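Side-chain contacts in probable fimbrial chaperone YadV (Escherichia coli K-12, PDB 5GHU), which probably serves as a periplasmic chaperone that helps fold and deliver pilin subunits for the assembly of fimbriae: residues Q34-T39 with A113-I118; L138-S143 with V161-G166. All coordinates share one frame; numbering follows the deposited sequence.

Contact 1. Residues Q34-T39 with A113-I118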
loop_
_atom_site.group_PDB
_atom_site.type_symbol
_atom_site.label_atom_id
_atom_site.label_comp_id
_atom_site.label_asym_id
_atom_site.label_seq_id
_atom_site.Cartn_x
_atom_site.Cartn_y
_atom_site.Cartn_z
ATOM N N GLN A 34 -16.661 11.887 1.671
ATOM C CA GLN A 34 -15.491 12.724 1.929
ATOM C C GLN A 34 -14.247 12.003 1.454
ATOM O O GLN A 34 -14.121 10.800 1.691
ATOM C CB GLN A 34 -15.332 13.026 3.419
ATOM C CG GLN A 34 -16.390 13.894 3.969
ATOM C CD GLN A 34 -16.033 14.323 5.359
ATOM O OE1 GLN A 34 -16.601 13.840 6.337
ATOM N NE2 GLN A 34 -15.118 15.265 5.456
ATOM N N SER A 35 -13.344 12.748 0.828
ATOM C CA SER A 35 -12.103 12.217 0.284
ATOM C C SER A 35 -10.967 13.050 0.853
ATOM O O SER A 35 -11.047 14.281 0.827
ATOM C CB SER A 35 -12.076 12.298 -1.256
ATOM O OG SER A 35 -13.193 11.637 -1.815
ATOM N N TRP A 36 -9.910 12.406 1.326
ATOM C CA TRP A 36 -8.740 13.160 1.736
ATOM C C TRP A 36 -7.498 12.301 1.773
ATOM O O TRP A 36 -7.574 11.054 1.756
ATOM C CB TRP A 36 -8.981 13.812 3.117
ATOM C CG TRP A 36 -8.908 12.836 4.308
ATOM C CD1 TRP A 36 -7.801 12.541 5.060
ATOM C CD2 TRP A 36 -9.985 12.060 4.873
ATOM N NE1 TRP A 36 -8.114 11.619 6.047
ATOM C CE2 TRP A 36 -9.451 11.328 5.964
ATOM C CE3 TRP A 36 -11.343 11.920 4.570
ATOM C CZ2 TRP A 36 -10.211 10.447 6.715
ATOM C CZ3 TRP A 36 -12.108 11.064 5.344
ATOM C CH2 TRP A 36 -11.536 10.347 6.426
ATOM N N LEU A 37 -6.345 12.972 1.847
ATOM C CA LEU A 37 -5.060 12.306 2.027
ATOM C C LEU A 37 -4.499 12.573 3.420
ATOM O O LEU A 37 -4.526 13.711 3.926
ATOM C CB LEU A 37 -4.061 12.782 0.977
ATOM C CG LEU A 37 -4.334 12.223 -0.426
ATOM C CD1 LEU A 37 -3.835 13.151 -1.513
ATOM C CD2 LEU A 37 -3.677 10.903 -0.559
ATOM N N ASP A 38 -3.976 11.526 4.043
ATOM C CA ASP A 38 -3.191 11.729 5.271
ATOM C C ASP A 38 -2.033 10.724 5.396
ATOM O O ASP A 38 -1.685 10.057 4.421
ATOM C CB ASP A 38 -4.118 11.706 6.508
ATOM C CG ASP A 38 -4.804 10.366 6.737
ATOM O OD1 ASP A 38 -4.312 9.314 6.297
ATOM O OD2 ASP A 38 -5.870 10.370 7.407
ATOM N N THR A 39 -1.405 10.626 6.576
ATOM C CA THR A 39 -0.201 9.807 6.669
ATOM C C THR A 39 -0.455 8.419 7.235
ATOM O O THR A 39 0.467 7.607 7.325
ATOM C CB THR A 39 0.864 10.493 7.513
ATOM O OG1 THR A 39 0.297 10.792 8.781
ATOM C CG2 THR A 39 1.312 11.789 6.854
ATOM N N ALA A 113 -21.583 5.351 9.488
ATOM C CA ALA A 113 -20.826 5.788 8.317
ATOM C C ALA A 113 -19.680 4.796 8.074
ATOM O O ALA A 113 -19.370 3.996 8.943
ATOM C CB ALA A 113 -20.306 7.205 8.520
ATOM N N PHE A 114 -19.047 4.823 6.904
ATOM C CA PHE A 114 -17.992 3.839 6.631
ATOM C C PHE A 114 -16.769 4.439 5.937
ATOM O O PHE A 114 -16.898 5.306 5.090
ATOM C CB PHE A 114 -18.552 2.699 5.779
ATOM C CG PHE A 114 -19.733 2.021 6.394
ATOM C CD1 PHE A 114 -21.013 2.541 6.231
ATOM C CD2 PHE A 114 -19.568 0.877 7.163
ATOM C CE1 PHE A 114 -22.118 1.930 6.822
ATOM C CE2 PHE A 114 -20.669 0.260 7.752
ATOM C CZ PHE A 114 -21.945 0.792 7.581
ATOM N N ARG A 115 -15.577 3.948 6.287
ATOM C CA ARG A 115 -14.353 4.522 5.793
ATOM C C ARG A 115 -13.468 3.459 5.155
ATOM O O ARG A 115 -13.280 2.372 5.716
ATOM C CB ARG A 115 -13.586 5.184 6.935
ATOM C CG ARG A 115 -12.194 5.618 6.562
ATOM C CD ARG A 115 -11.347 5.582 7.847
ATOM N NE ARG A 115 -10.150 6.373 7.724
ATOM C CZ ARG A 115 -9.314 6.606 8.720
ATOM N NH1 ARG A 115 -9.543 6.078 9.894
ATOM N NH2 ARG A 115 -8.215 7.324 8.524
ATOM N N THR A 116 -12.889 3.786 3.996
ATOM C CA THR A 116 -11.965 2.904 3.316
ATOM C C THR A 116 -10.713 3.712 2.978
ATOM O O THR A 116 -10.785 4.910 2.793
ATOM C CB THR A 116 -12.589 2.306 2.026
ATOM O OG1 THR A 116 -13.582 1.346 2.406
ATOM C CG2 THR A 116 -11.546 1.597 1.185
ATOM N N ARG A 117 -9.561 3.059 2.951
ATOM C CA ARG A 117 -8.294 3.745 2.655
ATOM C C ARG A 117 -7.507 2.891 1.673
ATOM O O ARG A 117 -7.495 1.675 1.823
ATOM C CB ARG A 117 -7.422 3.933 3.904
ATOM C CG ARG A 117 -8.013 4.694 5.058
ATOM C CD ARG A 117 -6.994 4.801 6.189
ATOM N NE ARG A 117 -6.231 3.566 6.321
ATOM C CZ ARG A 117 -5.162 3.426 7.102
ATOM N NH1 ARG A 117 -4.729 4.454 7.819
ATOM N NH2 ARG A 117 -4.522 2.264 7.153
ATOM N N ILE A 118 -6.804 3.522 0.726
ATOM C CA ILE A 118 -5.801 2.843 -0.112
ATOM C C ILE A 118 -4.526 3.647 -0.110
ATOM O O ILE A 118 -4.526 4.824 0.230
ATOM C CB ILE A 118 -6.233 2.663 -1.598
ATOM C CG1 ILE A 118 -6.444 4.011 -2.285
ATOM C CG2 ILE A 118 -7.451 1.761 -1.710
ATOM C CD1 ILE A 118 -6.800 3.865 -3.770
#

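Contact 2. Residues L138-S143 with V161-G166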
loop_
_atom_site.group_PDB
_atom_site.type_symbol
_atom_site.label_atom_id
_atom_site.label_comp_id
_atom_site.label_asym_id
_atom_site.label_seq_id
_atom_site.Cartn_x
_atom_site.Cartn_y
_atom_site.Cartn_z
ATOM N N LEU A 138 14.986 -7.445 -2.315
ATOM C CA LEU A 138 14.947 -7.634 -0.831
ATOM C C LEU A 138 15.868 -8.748 -0.394
ATOM O O LEU A 138 15.987 -9.813 -1.069
ATOM C CB LEU A 138 13.527 -7.940 -0.334
ATOM C CG LEU A 138 12.471 -6.874 -0.707
ATOM C CD1 LEU A 138 11.059 -7.327 -0.187
ATOM C CD2 LEU A 138 12.862 -5.491 -0.075
ATOM N N LYS A 139 16.529 -8.511 0.749
ATOM C CA LYS A 139 17.338 -9.567 1.361
ATOM C C LYS A 139 16.661 -10.062 2.621
ATOM O O LYS A 139 16.206 -9.280 3.461
ATOM C CB LYS A 139 18.746 -9.042 1.699
ATOM C CG LYS A 139 19.454 -8.459 0.475
ATOM C CD LYS A 139 19.582 -9.548 -0.550
ATOM C CE LYS A 139 20.462 -9.136 -1.719
ATOM N NZ LYS A 139 20.162 -9.961 -2.945
ATOM N N TRP A 140 16.638 -11.380 2.758
ATOM C CA TRP A 140 15.949 -12.018 3.870
ATOM C C TRP A 140 16.875 -12.765 4.790
ATOM O O TRP A 140 17.812 -13.446 4.353
ATOM C CB TRP A 140 14.939 -13.048 3.304
ATOM C CG TRP A 140 13.915 -12.456 2.361
ATOM C CD1 TRP A 140 14.109 -12.070 1.029
ATOM C CD2 TRP A 140 12.544 -12.171 2.659
ATOM N NE1 TRP A 140 12.936 -11.583 0.533
ATOM C CE2 TRP A 140 11.960 -11.633 1.484
ATOM C CE3 TRP A 140 11.736 -12.372 3.812
ATOM C CZ2 TRP A 140 10.651 -11.216 1.433
ATOM C CZ3 TRP A 140 10.390 -11.966 3.756
ATOM C CH2 TRP A 140 9.852 -11.420 2.572
ATOM N N PHE A 141 16.628 -12.630 6.097
ATOM C CA PHE A 141 17.447 -13.247 7.153
ATOM C C PHE A 141 16.610 -13.782 8.281
ATOM O O PHE A 141 15.558 -13.209 8.603
ATOM C CB PHE A 141 18.403 -12.183 7.783
ATOM C CG PHE A 141 19.246 -11.490 6.770
ATOM C CD1 PHE A 141 18.760 -10.385 6.071
ATOM C CD2 PHE A 141 20.489 -11.995 6.461
ATOM C CE1 PHE A 141 19.524 -9.773 5.137
ATOM C CE2 PHE A 141 21.291 -11.343 5.562
ATOM C CZ PHE A 141 20.799 -10.245 4.883
ATOM N N TRP A 142 17.086 -14.873 8.909
ATOM C CA TRP A 142 16.469 -15.314 10.129
ATOM C C TRP A 142 16.719 -14.239 11.143
ATOM O O TRP A 142 17.823 -13.663 11.188
ATOM C CB TRP A 142 17.071 -16.622 10.658
ATOM C CG TRP A 142 16.609 -17.833 9.965
ATOM C CD1 TRP A 142 17.336 -18.643 9.130
ATOM C CD2 TRP A 142 15.303 -18.410 10.053
ATOM N NE1 TRP A 142 16.554 -19.685 8.688
ATOM C CE2 TRP A 142 15.301 -19.566 9.235
ATOM C CE3 TRP A 142 14.131 -18.041 10.719
ATOM C CZ2 TRP A 142 14.179 -20.395 9.105
ATOM C CZ3 TRP A 142 13.004 -18.864 10.580
ATOM C CH2 TRP A 142 13.039 -20.015 9.769
ATOM N N SER A 143 15.715 -14.007 11.976
ATOM C CA SER A 143 15.777 -13.051 13.058
ATOM C C SER A 143 15.496 -13.886 14.309
ATOM O O SER A 143 14.510 -14.629 14.344
ATOM C CB SER A 143 14.740 -11.969 12.887
ATOM O OG SER A 143 14.773 -11.005 13.898
ATOM N N VAL A 161 8.101 -1.863 -0.941
ATOM C CA VAL A 161 7.579 -3.177 -1.354
ATOM C C VAL A 161 6.405 -3.540 -0.472
ATOM O O VAL A 161 6.471 -3.447 0.760
ATOM C CB VAL A 161 8.637 -4.303 -1.295
ATOM C CG1 VAL A 161 7.989 -5.679 -1.643
ATOM C CG2 VAL A 161 9.780 -4.020 -2.303
ATOM N N SER A 162 5.294 -3.939 -1.136
ATOM C CA SER A 162 4.034 -4.303 -0.453
ATOM C C SER A 162 3.722 -5.749 -0.812
ATOM O O SER A 162 4.029 -6.168 -1.930
ATOM C CB SER A 162 2.876 -3.435 -0.960
ATOM O OG SER A 162 3.086 -2.032 -0.646
ATOM N N PHE A 163 3.098 -6.475 0.109
ATOM C CA PHE A 163 2.799 -7.898 -0.159
ATOM C C PHE A 163 1.332 -8.235 0.011
ATOM O O PHE A 163 0.638 -7.687 0.889
ATOM C CB PHE A 163 3.557 -8.811 0.841
ATOM C CG PHE A 163 5.063 -8.608 0.868
ATOM C CD1 PHE A 163 5.616 -7.672 1.720
ATOM C CD2 PHE A 163 5.882 -9.321 0.023
ATOM C CE1 PHE A 163 7.031 -7.460 1.752
ATOM C CE2 PHE A 163 7.286 -9.194 0.063
ATOM C CZ PHE A 163 7.867 -8.248 0.951
ATOM N N SER A 164 0.882 -9.232 -0.747
ATOM C CA SER A 164 -0.440 -9.785 -0.444
ATOM C C SER A 164 -0.303 -10.989 0.474
ATOM O O SER A 164 -1.174 -11.208 1.298
ATOM C CB SER A 164 -1.148 -10.139 -1.741
ATOM O OG SER A 164 -0.404 -11.107 -2.482
ATOM N N SER A 165 0.786 -11.751 0.360
ATOM C CA SER A 165 0.984 -12.945 1.227
ATOM C C SER A 165 2.408 -13.454 1.071
ATOM O O SER A 165 3.123 -13.049 0.125
ATOM C CB SER A 165 0.026 -14.093 0.869
ATOM O OG SER A 165 0.283 -14.606 -0.428
ATOM N N GLY A 166 2.820 -14.327 1.994
ATOM C CA GLY A 166 4.130 -14.920 1.893
ATOM C C GLY A 166 4.201 -16.028 2.907
ATOM O O GLY A 166 3.386 -16.104 3.830
#

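Contact 1. Residues Q34-T39 with A113-I118
Trp36 and Arg115 cross at about a right angle, yet the indole and guanidinium planes are only 28° apart. The approach is oblique: CZ2 of Trp36 is 4.1 Å from NH2 of Arg115, and NE of the same arginine is 4.2 Å from that ring carbon. Arg115 arrives there because a chi1 of 171° swings its chain away from the backbone nitrogen and the chain stays extended as far as NE. Asp38 extends the opposite way to Arg115. Its OD2 lies 4.0 Å from Arg115 NH2, at the edge of the guanidinium and too far for a salt bridge. That oxygen is instead held by the indole: Trp36 NE1 donates to Asp38 OD2 over 2.9 Å, with the acceptor close to the ring plane but the donor well above the carboxylate plane. This bond within strand 31-38 should restrain the rotation of both side chains. Strand 86-95 runs between the two segments and supplies Asn91, which accepts a hydrogen bond from Arg115 NH2; Asp41 forms a salt bridge with the same nitrogen. The direct polar bonds of Arg115 NH2 thus go to Asn91 and Asp41, while Asp38 probably adds a longer-range attraction at this surface of the N-terminal immunoglobulin-like domain.

Contact 2. Residues L138-S143 with V161-G166
The backbones stay well apart, with the CA atoms of Leu138 and Val161 8.6 Å from each other, so side chains alone bridge the gap. Leu138 and Val161 meet end to end through their methyls, CD1 of Leu138 lying 3.8 Å from CG1 of Val161. The same leucine methyl meets the Phe163 ring at its edge, near the ring plane, where CD1 is 3.5 Å from CZ. With chi1 at -57° and CD1 anti to CA (chi2 178°), this methyl reaches furthest and meets both residues; Leu138 CD2 adds a looser contact, 4.1 Å from Val161 CG2. Val161 also leans over Phe163, its CG1 3.6 Å above the outer part of one face of the ring. From the other segment Trp140 comes in against the phenyl ring, its CH2 4.1 Å from Phe163 CZ in an oblique approach. Phe206 of strand 203-209 joins the two aromatics: it meets Phe163 edge-to-face, and its ring is inclined by about 20° to that of Trp140. The chain then bends at Ser164, which with Ser165 forms a classic beta bulge facing Tyr207. Such an apolar core between facing sheets is characteristic of an immunoglobulin-like beta-sandwich, here the C-terminal domain of a PapD-type chaperone.

In the fold
After three earlier strands the chain forms strand 31-38, and contact 1 closes when strand 114-123 returns beside strand 86-95, spanning a 73-residue interval that includes strands 53-62 and 67-74. The chain then passes through the short helix 134-137, which packs against Val161, into strand 139-143. There contact 2 closes a much shorter interval of 17 residues, containing strand 150-155, and joins strand 139-143 and the residue leading into it to strand 163-170 and the loop before it. The two closures follow in series, neither nested nor crossed. Their centres are 27 Å apart, on opposite sides of the chain's centre: contact 1 links strands at a surface, whereas contact 2 ties facing sheets together through a buried interior.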